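Local coordinates for major capsid protein (Faustovirus, PDB 5J7O) that probably builds the capsid of a large double-stranded DNA virus as a trimeric capsomer of double jelly-roll subunits, at residues Tyr71-Thr76 against Tyr395-Phe400; Ile93-Asp98 against Ile315-Arg320; Phe186-Phe191 against Glu200-Ala205; Phe415-Val420 against Ile616-Ile621. One frame throughout, in Å; residues are numbered along the deposited sequence.

All four contacts lie on the same side of the chain's centre, in the double jelly-roll body. Interaction 1 pairs strands 69-76 and 389-401. Inside the long chain excursion between them come interaction 2, then interaction 3, a hairpin that falls within the span of interaction 2. Interaction 4 follows later and pairs strands 415-428 and 607-620. Interactions 1 and 2 have centres about 12 Å apart and touch through N398, F96 and G97. F191 of interaction 3 packs on I93 and I315 of interaction 2, while I315 also meets L619 of interaction 4. I315 thus packs against both the 186-202 hairpin and strand 607-620. Interactions 1 and 4 both also touch the second subunit, consistent with a trimeric capsomer.

Interaction 1: residues Tyr71-Thr76 against Tyr395-Phe400; sequences YEYQKT and YINNIF
Y395 opens the contact with K75, in antiparallel pairing of two jelly-roll strands. K75 CB sits 3.7 Å above the plane of the Y395 ring, over its centre. The lysine chain runs alongside the tyrosine, with K75 CD 3.3 Å from Y395 OH, and NZ forms a salt bridge with E393. I396 exchanges two backbone hydrogen bonds with Q74. N397 has CG anti to its backbone N (chi1 -169°), and its amide stacks on the Y73 ring with planes 12° apart. N397 CB is 3.5 Å from Y73 CE1. The amide oxygen, N397 OD1, comes within 3.3 Å of Y71 CB. The carboxylate of D102 hydrogen-bonds both N397 ND2 (through OD1) and Y73 OH (through OD2). N398 shares two backbone bonds with E72. On the face that carries E72, Q74, I396 and N398, a water bridges two amides: it donates to Q74 OE1 (2.7 Å) and accepts from N398 ND2 (3.3 Å). I399 packs on Y71 through CG1. F400 CE1 lies 4.4 Å from E72 CB.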
loop_
_atom_site.group_PDB
_atom_site.type_symbol
_atom_site.label_atom_id
_atom_site.label_comp_id
_atom_site.label_asym_id
_atom_site.label_seq_id
_atom_site.Cartn_x
_atom_site.Cartn_y
_atom_site.Cartn_z
ATOM N N TYR B 71 21.188 -24.445 12.619
ATOM C CA TYR B 71 21.705 -23.125 12.938
ATOM C C TYR B 71 21.219 -22.676 14.308
ATOM O O TYR B 71 20.266 -23.221 14.870
ATOM C CB TYR B 71 21.335 -22.081 11.864
ATOM C CG TYR B 71 19.856 -21.829 11.650
ATOM C CD1 TYR B 71 19.149 -20.961 12.475
ATOM C CD2 TYR B 71 19.176 -22.425 10.595
ATOM C CE1 TYR B 71 17.803 -20.718 12.273
ATOM C CE2 TYR B 71 17.832 -22.187 10.384
ATOM C CZ TYR B 71 17.151 -21.332 11.224
ATOM O OH TYR B 71 15.811 -21.092 11.017
ATOM N N GLU B 72 21.911 -21.673 14.841
ATOM C CA GLU B 72 21.594 -21.085 16.133
ATOM C C GLU B 72 22.267 -19.724 16.216
ATOM O O GLU B 72 23.418 -19.569 15.796
ATOM C CB GLU B 72 22.056 -21.976 17.291
ATOM C CG GLU B 72 21.806 -21.375 18.665
ATOM C CD GLU B 72 22.503 -22.138 19.775
ATOM O OE1 GLU B 72 23.177 -23.146 19.475
ATOM O OE2 GLU B 72 22.378 -21.726 20.947
ATOM N N TYR B 73 21.548 -18.746 16.754
ATOM C CA TYR B 73 22.070 -17.397 16.881
ATOM C C TYR B 73 22.855 -17.239 18.176
ATOM O O TYR B 73 22.604 -17.924 19.171
ATOM C CB TYR B 73 20.939 -16.371 16.824
ATOM C CG TYR B 73 20.384 -16.175 15.434
ATOM C CD1 TYR B 73 20.853 -15.155 14.618
ATOM C CD2 TYR B 73 19.402 -17.018 14.932
ATOM C CE1 TYR B 73 20.353 -14.974 13.343
ATOM C CE2 TYR B 73 18.896 -16.845 13.659
ATOM C CZ TYR B 73 19.376 -15.824 12.869
ATOM O OH TYR B 73 18.877 -15.648 11.599
ATOM N N GLN B 74 23.820 -16.323 18.147
ATOM C CA GLN B 74 24.663 -16.021 19.293
ATOM C C GLN B 74 24.934 -14.527 19.301
ATOM O O GLN B 74 25.320 -13.962 18.274
ATOM C CB GLN B 74 25.979 -16.807 19.233
ATOM C CG GLN B 74 26.891 -16.600 20.430
ATOM C CD GLN B 74 28.180 -17.393 20.319
ATOM O OE1 GLN B 74 28.883 -17.317 19.311
ATOM N NE2 GLN B 74 28.490 -18.166 21.352
ATOM N N LYS B 75 24.720 -13.888 20.448
ATOM C CA LYS B 75 24.922 -12.454 20.586
ATOM C C LYS B 75 26.147 -12.181 21.448
ATOM O O LYS B 75 26.396 -12.883 22.434
ATOM C CB LYS B 75 23.684 -11.771 21.178
ATOM C CG LYS B 75 23.305 -12.199 22.586
ATOM C CD LYS B 75 21.974 -11.579 22.989
ATOM C CE LYS B 75 21.630 -11.858 24.442
ATOM N NZ LYS B 75 22.418 -11.007 25.376
ATOM N N THR B 76 26.915 -11.165 21.062
ATOM C CA THR B 76 28.146 -10.822 21.755
ATOM C C THR B 76 28.227 -9.310 21.925
ATOM O O THR B 76 27.579 -8.546 21.207
ATOM C CB THR B 76 29.384 -11.337 21.006
ATOM O OG1 THR B 76 30.549 -11.154 21.821
ATOM C CG2 THR B 76 29.568 -10.589 19.693
ATOM N N TYR B 395 24.328 -9.858 16.851
ATOM C CA TYR B 395 23.731 -11.182 16.748
ATOM C C TYR B 395 24.266 -11.868 15.498
ATOM O O TYR B 395 24.199 -11.307 14.401
ATOM C CB TYR B 395 22.204 -11.094 16.691
ATOM C CG TYR B 395 21.542 -10.706 17.996
ATOM C CD1 TYR B 395 21.864 -9.518 18.639
ATOM C CD2 TYR B 395 20.579 -11.521 18.575
ATOM C CE1 TYR B 395 21.259 -9.161 19.828
ATOM C CE2 TYR B 395 19.966 -11.171 19.762
ATOM C CZ TYR B 395 20.309 -9.990 20.385
ATOM O OH TYR B 395 19.703 -9.636 21.568
ATOM N N ILE B 396 24.799 -13.075 15.667
ATOM C CA ILE B 396 25.426 -13.820 14.581
ATOM C C ILE B 396 24.768 -15.187 14.483
ATOM O O ILE B 396 24.711 -15.925 15.473
ATOM C CB ILE B 396 26.944 -13.974 14.794
ATOM C CG1 ILE B 396 27.589 -12.617 15.080
ATOM C CG2 ILE B 396 27.587 -14.626 13.578
ATOM C CD1 ILE B 396 29.014 -12.718 15.570
ATOM N N ASN B 397 24.278 -15.524 13.294
ATOM C CA ASN B 397 23.761 -16.860 13.040
ATOM C C ASN B 397 24.926 -17.813 12.809
ATOM O O ASN B 397 25.824 -17.526 12.012
ATOM C CB ASN B 397 22.826 -16.855 11.831
ATOM C CG ASN B 397 22.055 -18.152 11.685
ATOM O OD1 ASN B 397 22.046 -18.987 12.588
ATOM N ND2 ASN B 397 21.395 -18.323 10.546
ATOM N N ASN B 398 24.917 -18.942 13.512
ATOM C CA ASN B 398 25.988 -19.926 13.438
ATOM C C ASN B 398 25.441 -21.235 12.890
ATOM O O ASN B 398 24.478 -21.785 13.433
ATOM C CB ASN B 398 26.627 -20.147 14.810
ATOM C CG ASN B 398 27.551 -19.017 15.205
ATOM O OD1 ASN B 398 28.763 -19.094 15.004
ATOM N ND2 ASN B 398 26.984 -17.953 15.760
ATOM N N ILE B 399 26.065 -21.733 11.826
ATOM C CA ILE B 399 25.616 -22.934 11.130
ATOM C C ILE B 399 26.518 -24.098 11.520
ATOM O O ILE B 399 27.748 -23.971 11.515
ATOM C CB ILE B 399 25.614 -22.722 9.607
ATOM C CG1 ILE B 399 24.592 -21.648 9.225
ATOM C CG2 ILE B 399 25.329 -24.026 8.880
ATOM C CD1 ILE B 399 24.471 -21.421 7.735
ATOM N N PHE B 400 25.904 -25.229 11.858
ATOM C CA PHE B 400 26.615 -26.442 12.233
ATOM C C PHE B 400 26.329 -27.530 11.207
ATOM O O PHE B 400 25.185 -27.697 10.774
ATOM C CB PHE B 400 26.201 -26.917 13.632
ATOM C CG PHE B 400 26.436 -25.901 14.713
ATOM C CD1 PHE B 400 25.523 -24.882 14.937
ATOM C CD2 PHE B 400 27.565 -25.968 15.512
ATOM C CE1 PHE B 400 25.737 -23.946 15.930
ATOM C CE2 PHE B 400 27.783 -25.036 16.509
ATOM C CZ PHE B 400 26.868 -24.023 16.718
HETATM O O HOH W 1 29.139 -15.864 17.079
#

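Interaction 2: residues Ile93-Asp98 against Ile315-Arg320; sequences IPQFGD and IPYGQR
R320 grips the carbonyl of I93 side-on with two nitrogens. R320 NE donates to I93 O at 3.0 Å and R320 NH2 to the same oxygen at 3.2 Å. Both come from one face of the carbonyl plane, NH2 well above it. The extended R320 chain crosses the I93 side chain at about a right angle. Y317 CG is anti to the backbone N (chi1 178°), and Y317 CD1 lies 3.4 Å from I93 O. Q95 N sits over one face of the Y317 ring, toward the rim, and Q95 OE1 is 3.4 Å from Y317 CB. The contact joins two loops of the jelly roll: 93-98 links strands 88-92 and 99-109, P316-Q319 is a type II turn, and R320 begins strand 320-326. The residue just before the turn holds the arginine: R320 NH1 donates to I315 O at 3.0 Å, nearly along the C=O axis, and bonds S312 OG. Y317 CA lies over one face of the guanidinium. Further out, I93 packs on F100, M103 and F191.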
loop_
_atom_site.group_PDB
_atom_site.type_symbol
_atom_site.label_atom_id
_atom_site.label_comp_id
_atom_site.label_asym_id
_atom_site.label_seq_id
_atom_site.Cartn_x
_atom_site.Cartn_y
_atom_site.Cartn_z
ATOM N N ILE B 93 33.995 -11.695 16.215
ATOM C CA ILE B 93 33.090 -12.757 15.782
ATOM C C ILE B 93 33.495 -14.022 16.529
ATOM O O ILE B 93 34.504 -14.651 16.179
ATOM C CB ILE B 93 33.130 -12.950 14.258
ATOM C CG1 ILE B 93 32.819 -11.628 13.554
ATOM C CG2 ILE B 93 32.135 -14.019 13.835
ATOM C CD1 ILE B 93 32.912 -11.696 12.047
ATOM N N PRO B 94 32.751 -14.421 17.562
ATOM C CA PRO B 94 33.197 -15.535 18.403
ATOM C C PRO B 94 33.245 -16.842 17.631
ATOM O O PRO B 94 32.597 -17.016 16.597
ATOM C CB PRO B 94 32.139 -15.590 19.515
ATOM C CG PRO B 94 31.434 -14.270 19.457
ATOM C CD PRO B 94 31.470 -13.863 18.019
ATOM N N GLN B 95 34.040 -17.769 18.151
ATOM C CA GLN B 95 34.110 -19.109 17.590
ATOM C C GLN B 95 32.950 -19.929 18.139
ATOM O O GLN B 95 32.854 -20.148 19.351
ATOM C CB GLN B 95 35.449 -19.758 17.921
ATOM C CG GLN B 95 35.803 -20.925 17.024
ATOM C CD GLN B 95 37.277 -21.252 17.065
ATOM O OE1 GLN B 95 38.070 -20.693 16.306
ATOM N NE2 GLN B 95 37.658 -22.161 17.955
ATOM N N PHE B 96 32.061 -20.366 17.250
ATOM C CA PHE B 96 30.863 -21.079 17.670
ATOM C C PHE B 96 30.517 -22.177 16.672
ATOM O O PHE B 96 30.717 -23.363 16.950
ATOM C CB PHE B 96 29.694 -20.104 17.829
ATOM C CG PHE B 96 28.501 -20.686 18.532
ATOM C CD1 PHE B 96 28.626 -21.808 19.335
ATOM C CD2 PHE B 96 27.250 -20.111 18.383
ATOM C CE1 PHE B 96 27.525 -22.341 19.979
ATOM C CE2 PHE B 96 26.145 -20.640 19.024
ATOM C CZ PHE B 96 26.283 -21.757 19.823
ATOM N N GLY B 97 29.999 -21.791 15.504
ATOM C CA GLY B 97 29.617 -22.762 14.502
ATOM C C GLY B 97 30.727 -23.058 13.509
ATOM O O GLY B 97 31.789 -22.438 13.517
ATOM N N ASP B 98 30.466 -24.044 12.648
ATOM C CA ASP B 98 31.369 -24.308 11.535
ATOM C C ASP B 98 31.339 -23.171 10.523
ATOM O O ASP B 98 32.337 -22.920 9.839
ATOM C CB ASP B 98 30.999 -25.629 10.859
ATOM C CG ASP B 98 31.011 -26.799 11.823
ATOM O OD1 ASP B 98 31.972 -26.911 12.612
ATOM O OD2 ASP B 98 30.055 -27.603 11.796
ATOM N N ILE B 315 38.399 -18.030 7.738
ATOM C CA ILE B 315 38.722 -16.736 8.319
ATOM C C ILE B 315 38.968 -16.941 9.809
ATOM O O ILE B 315 38.031 -16.977 10.607
ATOM C CB ILE B 315 37.610 -15.701 8.066
ATOM C CG1 ILE B 315 37.475 -15.444 6.562
ATOM C CG2 ILE B 315 37.914 -14.399 8.795
ATOM C CD1 ILE B 315 36.660 -14.218 6.211
ATOM N N PRO B 316 40.228 -17.105 10.214
ATOM C CA PRO B 316 40.527 -17.533 11.586
ATOM C C PRO B 316 40.006 -16.581 12.652
ATOM O O PRO B 316 39.823 -15.382 12.426
ATOM C CB PRO B 316 42.058 -17.593 11.604
ATOM C CG PRO B 316 42.425 -17.892 10.194
ATOM C CD PRO B 316 41.406 -17.196 9.335
ATOM N N TYR B 317 39.777 -17.147 13.833
ATOM C CA TYR B 317 39.345 -16.395 15.002
ATOM C C TYR B 317 40.500 -15.571 15.561
ATOM O O TYR B 317 41.670 -15.951 15.464
ATOM C CB TYR B 317 38.805 -17.364 16.058
ATOM C CG TYR B 317 38.363 -16.747 17.366
ATOM C CD1 TYR B 317 37.455 -15.697 17.396
ATOM C CD2 TYR B 317 38.826 -17.248 18.576
ATOM C CE1 TYR B 317 37.042 -15.146 18.596
ATOM C CE2 TYR B 317 38.418 -16.706 19.779
ATOM C CZ TYR B 317 37.526 -15.656 19.782
ATOM O OH TYR B 317 37.119 -15.112 20.979
ATOM N N GLY B 318 40.162 -14.422 16.146
ATOM C CA GLY B 318 41.151 -13.508 16.674
ATOM C C GLY B 318 41.631 -12.455 15.700
ATOM O O GLY B 318 42.291 -11.497 16.122
ATOM N N GLN B 319 41.326 -12.604 14.409
ATOM C CA GLN B 319 41.690 -11.627 13.391
ATOM C C GLN B 319 40.478 -11.200 12.571
ATOM O O GLN B 319 40.637 -10.620 11.492
ATOM C CB GLN B 319 42.781 -12.187 12.478
ATOM C CG GLN B 319 42.648 -13.681 12.226
ATOM C CD GLN B 319 43.505 -14.160 11.074
ATOM O OE1 GLN B 319 42.991 -14.606 10.049
ATOM N NE2 GLN B 319 44.820 -14.082 11.240
ATOM N N ARG B 320 39.272 -11.482 13.060
ATOM C CA ARG B 320 38.031 -11.161 12.370
ATOM C C ARG B 320 37.179 -10.276 13.268
ATOM O O ARG B 320 36.964 -10.598 14.442
ATOM C CB ARG B 320 37.276 -12.438 11.987
ATOM C CG ARG B 320 37.054 -13.401 13.146
ATOM C CD ARG B 320 36.566 -14.759 12.670
ATOM N NE ARG B 320 35.951 -15.521 13.753
ATOM C CZ ARG B 320 35.588 -16.796 13.656
ATOM N NH1 ARG B 320 35.787 -17.459 12.526
ATOM N NH2 ARG B 320 35.031 -17.408 14.692
#

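Interaction 3: residues Phe186-Phe191 against Glu200-Ala205; sequences FKRVKF and EYTALA
V189 and Y201 form an antiparallel hydrogen-bonded pair, with V189 N to Y201 O at 3.0 Å and Y201 N to V189 O at 3.2 Å. The strands belong to the hairpin 186-202, whose second strand is outermost in a four-stranded jelly-roll sheet within the chain. Y201 CG stands between its backbone N and carbonyl carbon (chi1 62°). The V189 and Y201 side chains run side by side, V189 CB making a CH-pi contact over one ring face, toward the rim, 3.8 Å from Y201 CZ. Y201 OH is held by L300 N. On the other face of the sheet, T202 CG2 sits over the R188 guanidinium, 3.5 Å from R188 NH2. E200 OE1 is at the guanidinium edge, 4.1 Å from R188 NE. T202 is the N-cap of helix 203-212: its OG1 takes a weak bond from L204 N and is also hydrogen-bonded to E423. The R188-E200 attraction is probably modest, too long for a salt bridge. The pairing thus seems to rest mainly on backbone bonds and apolar packing.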
loop_
_atom_site.group_PDB
_atom_site.type_symbol
_atom_site.label_atom_id
_atom_site.label_comp_id
_atom_site.label_asym_id
_atom_site.label_seq_id
_atom_site.Cartn_x
_atom_site.Cartn_y
_atom_site.Cartn_z
ATOM N N PHE B 186 24.611 4.176 11.621
ATOM C CA PHE B 186 25.862 3.519 11.251
ATOM C C PHE B 186 26.497 4.309 10.114
ATOM O O PHE B 186 26.146 4.127 8.944
ATOM C CB PHE B 186 25.617 2.066 10.858
ATOM C CG PHE B 186 25.209 1.181 12.007
ATOM C CD1 PHE B 186 25.133 1.678 13.298
ATOM C CD2 PHE B 186 24.910 -0.154 11.792
ATOM C CE1 PHE B 186 24.762 0.864 14.351
ATOM C CE2 PHE B 186 24.539 -0.973 12.841
ATOM C CZ PHE B 186 24.466 -0.464 14.122
ATOM N N LYS B 187 27.425 5.204 10.463
ATOM C CA LYS B 187 28.194 5.910 9.443
ATOM C C LYS B 187 28.938 4.929 8.550
ATOM O O LYS B 187 28.820 4.975 7.321
ATOM C CB LYS B 187 29.180 6.876 10.098
ATOM C CG LYS B 187 28.560 8.128 10.680
ATOM C CD LYS B 187 29.642 9.041 11.232
ATOM C CE LYS B 187 30.725 9.294 10.193
ATOM N NZ LYS B 187 31.881 10.043 10.756
ATOM N N ARG B 188 29.721 4.039 9.155
ATOM C CA ARG B 188 30.452 3.012 8.431
ATOM C C ARG B 188 30.290 1.681 9.151
ATOM O O ARG B 188 30.166 1.630 10.378
ATOM C CB ARG B 188 31.945 3.360 8.299
ATOM C CG ARG B 188 32.224 4.828 7.995
ATOM C CD ARG B 188 33.626 5.039 7.447
ATOM N NE ARG B 188 33.707 4.720 6.024
ATOM C CZ ARG B 188 33.470 5.593 5.049
ATOM N NH1 ARG B 188 33.134 6.842 5.342
ATOM N NH2 ARG B 188 33.566 5.217 3.781
ATOM N N VAL B 189 30.277 0.603 8.370
ATOM C CA VAL B 189 30.177 -0.759 8.883
ATOM C C VAL B 189 31.253 -1.583 8.194
ATOM O O VAL B 189 31.275 -1.670 6.962
ATOM C CB VAL B 189 28.786 -1.370 8.642
ATOM C CG1 VAL B 189 28.732 -2.791 9.177
ATOM C CG2 VAL B 189 27.704 -0.514 9.285
ATOM N N LYS B 190 32.139 -2.191 8.981
ATOM C CA LYS B 190 33.326 -2.852 8.455
ATOM C C LYS B 190 33.350 -4.326 8.833
ATOM O O LYS B 190 33.058 -4.691 9.977
ATOM C CB LYS B 190 34.603 -2.177 8.972
ATOM C CG LYS B 190 34.927 -0.848 8.310
ATOM C CD LYS B 190 36.018 -0.111 9.074
ATOM C CE LYS B 190 37.223 -1.004 9.324
ATOM N NZ LYS B 190 38.244 -0.328 10.173
ATOM N N PHE B 191 33.705 -5.166 7.863
ATOM C CA PHE B 191 34.054 -6.565 8.091
ATOM C C PHE B 191 35.558 -6.684 7.882
ATOM O O PHE B 191 36.038 -6.631 6.745
ATOM C CB PHE B 191 33.285 -7.493 7.153
ATOM C CG PHE B 191 33.637 -8.947 7.317
ATOM C CD1 PHE B 191 33.963 -9.461 8.561
ATOM C CD2 PHE B 191 33.655 -9.797 6.222
ATOM C CE1 PHE B 191 34.291 -10.796 8.713
ATOM C CE2 PHE B 191 33.984 -11.131 6.368
ATOM C CZ PHE B 191 34.302 -11.631 7.615
ATOM N N GLU B 200 32.986 -3.143 3.301
ATOM C CA GLU B 200 32.469 -2.048 4.108
ATOM C C GLU B 200 31.455 -1.257 3.298
ATOM O O GLU B 200 31.526 -1.206 2.068
ATOM C CB GLU B 200 33.597 -1.129 4.585
ATOM C CG GLU B 200 34.518 -0.673 3.469
ATOM C CD GLU B 200 35.493 0.394 3.915
ATOM O OE1 GLU B 200 35.192 1.102 4.900
ATOM O OE2 GLU B 200 36.561 0.525 3.281
ATOM N N TYR B 201 30.511 -0.640 4.007
ATOM C CA TYR B 201 29.524 0.229 3.386
ATOM C C TYR B 201 29.166 1.337 4.366
ATOM O O TYR B 201 29.504 1.281 5.551
ATOM C CB TYR B 201 28.276 -0.551 2.950
ATOM C CG TYR B 201 27.521 -1.224 4.076
ATOM C CD1 TYR B 201 26.568 -0.532 4.814
ATOM C CD2 TYR B 201 27.750 -2.556 4.391
ATOM C CE1 TYR B 201 25.875 -1.143 5.839
ATOM C CE2 TYR B 201 27.059 -3.177 5.415
ATOM C CZ TYR B 201 26.123 -2.466 6.135
ATOM O OH TYR B 201 25.432 -3.077 7.155
ATOM N N THR B 202 28.475 2.351 3.859
ATOM C CA THR B 202 28.090 3.510 4.649
ATOM C C THR B 202 26.568 3.579 4.758
ATOM O O THR B 202 25.848 2.683 4.311
ATOM C CB THR B 202 28.653 4.797 4.038
ATOM O OG1 THR B 202 28.016 5.047 2.778
ATOM C CG2 THR B 202 30.153 4.681 3.825
ATOM N N ALA B 203 26.084 4.664 5.369
ATOM C CA ALA B 203 24.650 4.929 5.369
ATOM C C ALA B 203 24.138 5.177 3.958
ATOM O O ALA B 203 22.956 4.950 3.677
ATOM C CB ALA B 203 24.337 6.126 6.267
ATOM N N LEU B 204 25.013 5.639 3.061
ATOM C CA LEU B 204 24.617 5.837 1.671
ATOM C C LEU B 204 24.250 4.515 1.011
ATOM O O LEU B 204 23.265 4.437 0.268
ATOM C CB LEU B 204 25.740 6.534 0.906
ATOM C CG LEU B 204 26.045 7.944 1.406
ATOM C CD1 LEU B 204 27.184 8.563 0.624
ATOM C CD2 LEU B 204 24.799 8.797 1.302
ATOM N N ALA B 205 25.028 3.463 1.268
ATOM C CA ALA B 205 24.657 2.146 0.765
ATOM C C ALA B 205 23.398 1.635 1.451
ATOM O O ALA B 205 22.573 0.959 0.827
ATOM C CB ALA B 205 25.810 1.163 0.954
#

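Interaction 4: residues Phe415-Val420 against Ile616-Ile621; sequences FTLIRV and INFLLI
L417 CD1 meets the edge of the F618 ring, 3.4 Å from F618 CD1, and lies at the edge of the F415 ring, in its plane. The two rings also touch each other, F415 CD2 to F618 CD1 at 4.2 Å. F415 CG stands between its backbone N and carbonyl carbon (chi1 65°). This cluster is on one face of an antiparallel jelly-roll sheet, where strand 415-428 pairs with 607-620. On the same face R419 lies beside I616, its NE 4.0 Å from I616 CG1. The guanidinium finds its polar partners elsewhere: a salt bridge to E445 and a bond to Y578 O. Other subunits pack on this face: M18 of the second subunit on F618, and Y63 of the third subunit on F415 and L417. The opposite face carries T416, I418, N617 and L619. T416 CG2 packs 3.6 Å from L619 CB. I418 CG1 is 3.8 Å from N617 CB, and the I418 side chain crosses L619 at about a right angle. The bond from L619 N to T416 O is weak. The I418-N617 bonds are nearly straight: I418 N to N617 O and N617 N to I418 O, both 3.0 Å, with angles at hydrogen of 172° and 174°.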
loop_
_atom_site.group_PDB
_atom_site.type_symbol
_atom_site.label_atom_id
_atom_site.label_comp_id
_atom_site.label_asym_id
_atom_site.label_seq_id
_atom_site.Cartn_x
_atom_site.Cartn_y
_atom_site.Cartn_z
ATOM N N PHE B 415 36.916 -21.965 -3.593
ATOM C CA PHE B 415 36.707 -20.542 -3.378
ATOM C C PHE B 415 35.214 -20.247 -3.374
ATOM O O PHE B 415 34.387 -21.095 -3.720
ATOM C CB PHE B 415 37.421 -19.705 -4.446
ATOM C CG PHE B 415 36.871 -19.893 -5.835
ATOM C CD1 PHE B 415 37.200 -21.015 -6.581
ATOM C CD2 PHE B 415 36.033 -18.944 -6.399
ATOM C CE1 PHE B 415 36.696 -21.189 -7.857
ATOM C CE2 PHE B 415 35.527 -19.114 -7.677
ATOM C CZ PHE B 415 35.861 -20.238 -8.406
ATOM N N THR B 416 34.878 -19.023 -2.974
ATOM C CA THR B 416 33.508 -18.534 -2.997
ATOM C C THR B 416 33.476 -17.140 -3.606
ATOM O O THR B 416 34.357 -16.316 -3.344
ATOM C CB THR B 416 32.888 -18.494 -1.589
ATOM O OG1 THR B 416 31.634 -17.801 -1.641
ATOM C CG2 THR B 416 33.809 -17.792 -0.604
ATOM N N LEU B 417 32.461 -16.890 -4.426
ATOM C CA LEU B 417 32.232 -15.545 -4.933
ATOM C C LEU B 417 31.649 -14.670 -3.835
ATOM O O LEU B 417 30.843 -15.124 -3.019
ATOM C CB LEU B 417 31.288 -15.576 -6.133
ATOM C CG LEU B 417 31.940 -15.450 -7.507
ATOM C CD1 LEU B 417 33.119 -16.389 -7.608
ATOM C CD2 LEU B 417 30.928 -15.746 -8.596
ATOM N N ILE B 418 32.076 -13.409 -3.805
ATOM C CA ILE B 418 31.557 -12.435 -2.859
ATOM C C ILE B 418 31.202 -11.167 -3.621
ATOM O O ILE B 418 31.711 -10.904 -4.713
ATOM C CB ILE B 418 32.555 -12.119 -1.720
ATOM C CG1 ILE B 418 33.641 -11.156 -2.200
ATOM C CG2 ILE B 418 33.192 -13.394 -1.187
ATOM C CD1 ILE B 418 34.598 -10.729 -1.106
ATOM N N ARG B 419 30.299 -10.386 -3.036
ATOM C CA ARG B 419 29.932 -9.075 -3.553
ATOM C C ARG B 419 30.312 -8.023 -2.523
ATOM O O ARG B 419 29.994 -8.165 -1.337
ATOM C CB ARG B 419 28.438 -8.994 -3.874
ATOM C CG ARG B 419 28.089 -9.250 -5.335
ATOM C CD ARG B 419 28.126 -10.730 -5.681
ATOM N NE ARG B 419 27.506 -10.994 -6.978
ATOM C CZ ARG B 419 27.172 -12.204 -7.416
ATOM N NH1 ARG B 419 27.395 -13.270 -6.660
ATOM N NH2 ARG B 419 26.609 -12.348 -8.609
ATOM N N VAL B 420 30.987 -6.971 -2.977
ATOM C CA VAL B 420 31.518 -5.945 -2.092
ATOM C C VAL B 420 31.039 -4.577 -2.557
ATOM O O VAL B 420 30.843 -4.337 -3.753
ATOM C CB VAL B 420 33.059 -5.987 -2.032
ATOM C CG1 VAL B 420 33.521 -7.147 -1.166
ATOM C CG2 VAL B 420 33.638 -6.106 -3.433
ATOM N N ILE B 616 32.302 -7.761 -7.933
ATOM C CA ILE B 616 32.525 -9.188 -7.734
ATOM C C ILE B 616 33.974 -9.396 -7.327
ATOM O O ILE B 616 34.890 -8.886 -7.986
ATOM C CB ILE B 616 32.196 -9.996 -9.002
ATOM C CG1 ILE B 616 30.688 -10.019 -9.252
ATOM C CG2 ILE B 616 32.742 -11.412 -8.890
ATOM C CD1 ILE B 616 30.288 -10.828 -10.468
ATOM N N ASN B 617 34.182 -10.135 -6.242
ATOM C CA ASN B 617 35.513 -10.576 -5.854
ATOM C C ASN B 617 35.411 -12.037 -5.431
ATOM O O ASN B 617 34.392 -12.699 -5.650
ATOM C CB ASN B 617 36.097 -9.677 -4.757
ATOM C CG ASN B 617 37.615 -9.715 -4.722
ATOM O OD1 ASN B 617 38.228 -10.747 -4.995
ATOM N ND2 ASN B 617 38.228 -8.587 -4.395
ATOM N N PHE B 618 36.478 -12.546 -4.820
ATOM C CA PHE B 618 36.584 -13.961 -4.502
ATOM C C PHE B 618 37.197 -14.114 -3.118
ATOM O O PHE B 618 37.776 -13.176 -2.566
ATOM C CB PHE B 618 37.418 -14.700 -5.558
ATOM C CG PHE B 618 37.119 -14.269 -6.969
ATOM C CD1 PHE B 618 36.141 -14.909 -7.710
ATOM C CD2 PHE B 618 37.804 -13.213 -7.548
ATOM C CE1 PHE B 618 35.855 -14.511 -9.001
ATOM C CE2 PHE B 618 37.520 -12.807 -8.838
ATOM C CZ PHE B 618 36.545 -13.460 -9.567
ATOM N N LEU B 619 37.058 -15.314 -2.558
ATOM C CA LEU B 619 37.551 -15.604 -1.216
ATOM C C LEU B 619 38.055 -17.037 -1.184
ATOM O O LEU B 619 37.292 -17.969 -1.458
ATOM C CB LEU B 619 36.451 -15.395 -0.170
ATOM C CG LEU B 619 36.890 -15.133 1.271
ATOM C CD1 LEU B 619 37.554 -13.770 1.384
ATOM C CD2 LEU B 619 35.707 -15.238 2.220
ATOM N N LEU B 620 39.332 -17.214 -0.856
ATOM C CA LEU B 620 39.901 -18.549 -0.791
ATOM C C LEU B 620 39.518 -19.236 0.517
ATOM O O LEU B 620 39.096 -18.603 1.489
ATOM C CB LEU B 620 41.423 -18.504 -0.932
ATOM C CG LEU B 620 41.991 -18.123 -2.303
ATOM C CD1 LEU B 620 43.454 -18.528 -2.401
ATOM C CD2 LEU B 620 41.179 -18.749 -3.426
ATOM N N ILE B 621 39.680 -20.558 0.529
ATOM C CA ILE B 621 39.265 -21.392 1.650
ATOM C C ILE B 621 40.507 -21.875 2.391
ATOM O O ILE B 621 41.636 -21.611 1.963
ATOM C CB ILE B 621 38.399 -22.568 1.155
ATOM C CG1 ILE B 621 37.315 -22.916 2.177
ATOM C CG2 ILE B 621 39.262 -23.778 0.793
ATOM C CD1 ILE B 621 36.172 -21.921 2.204
#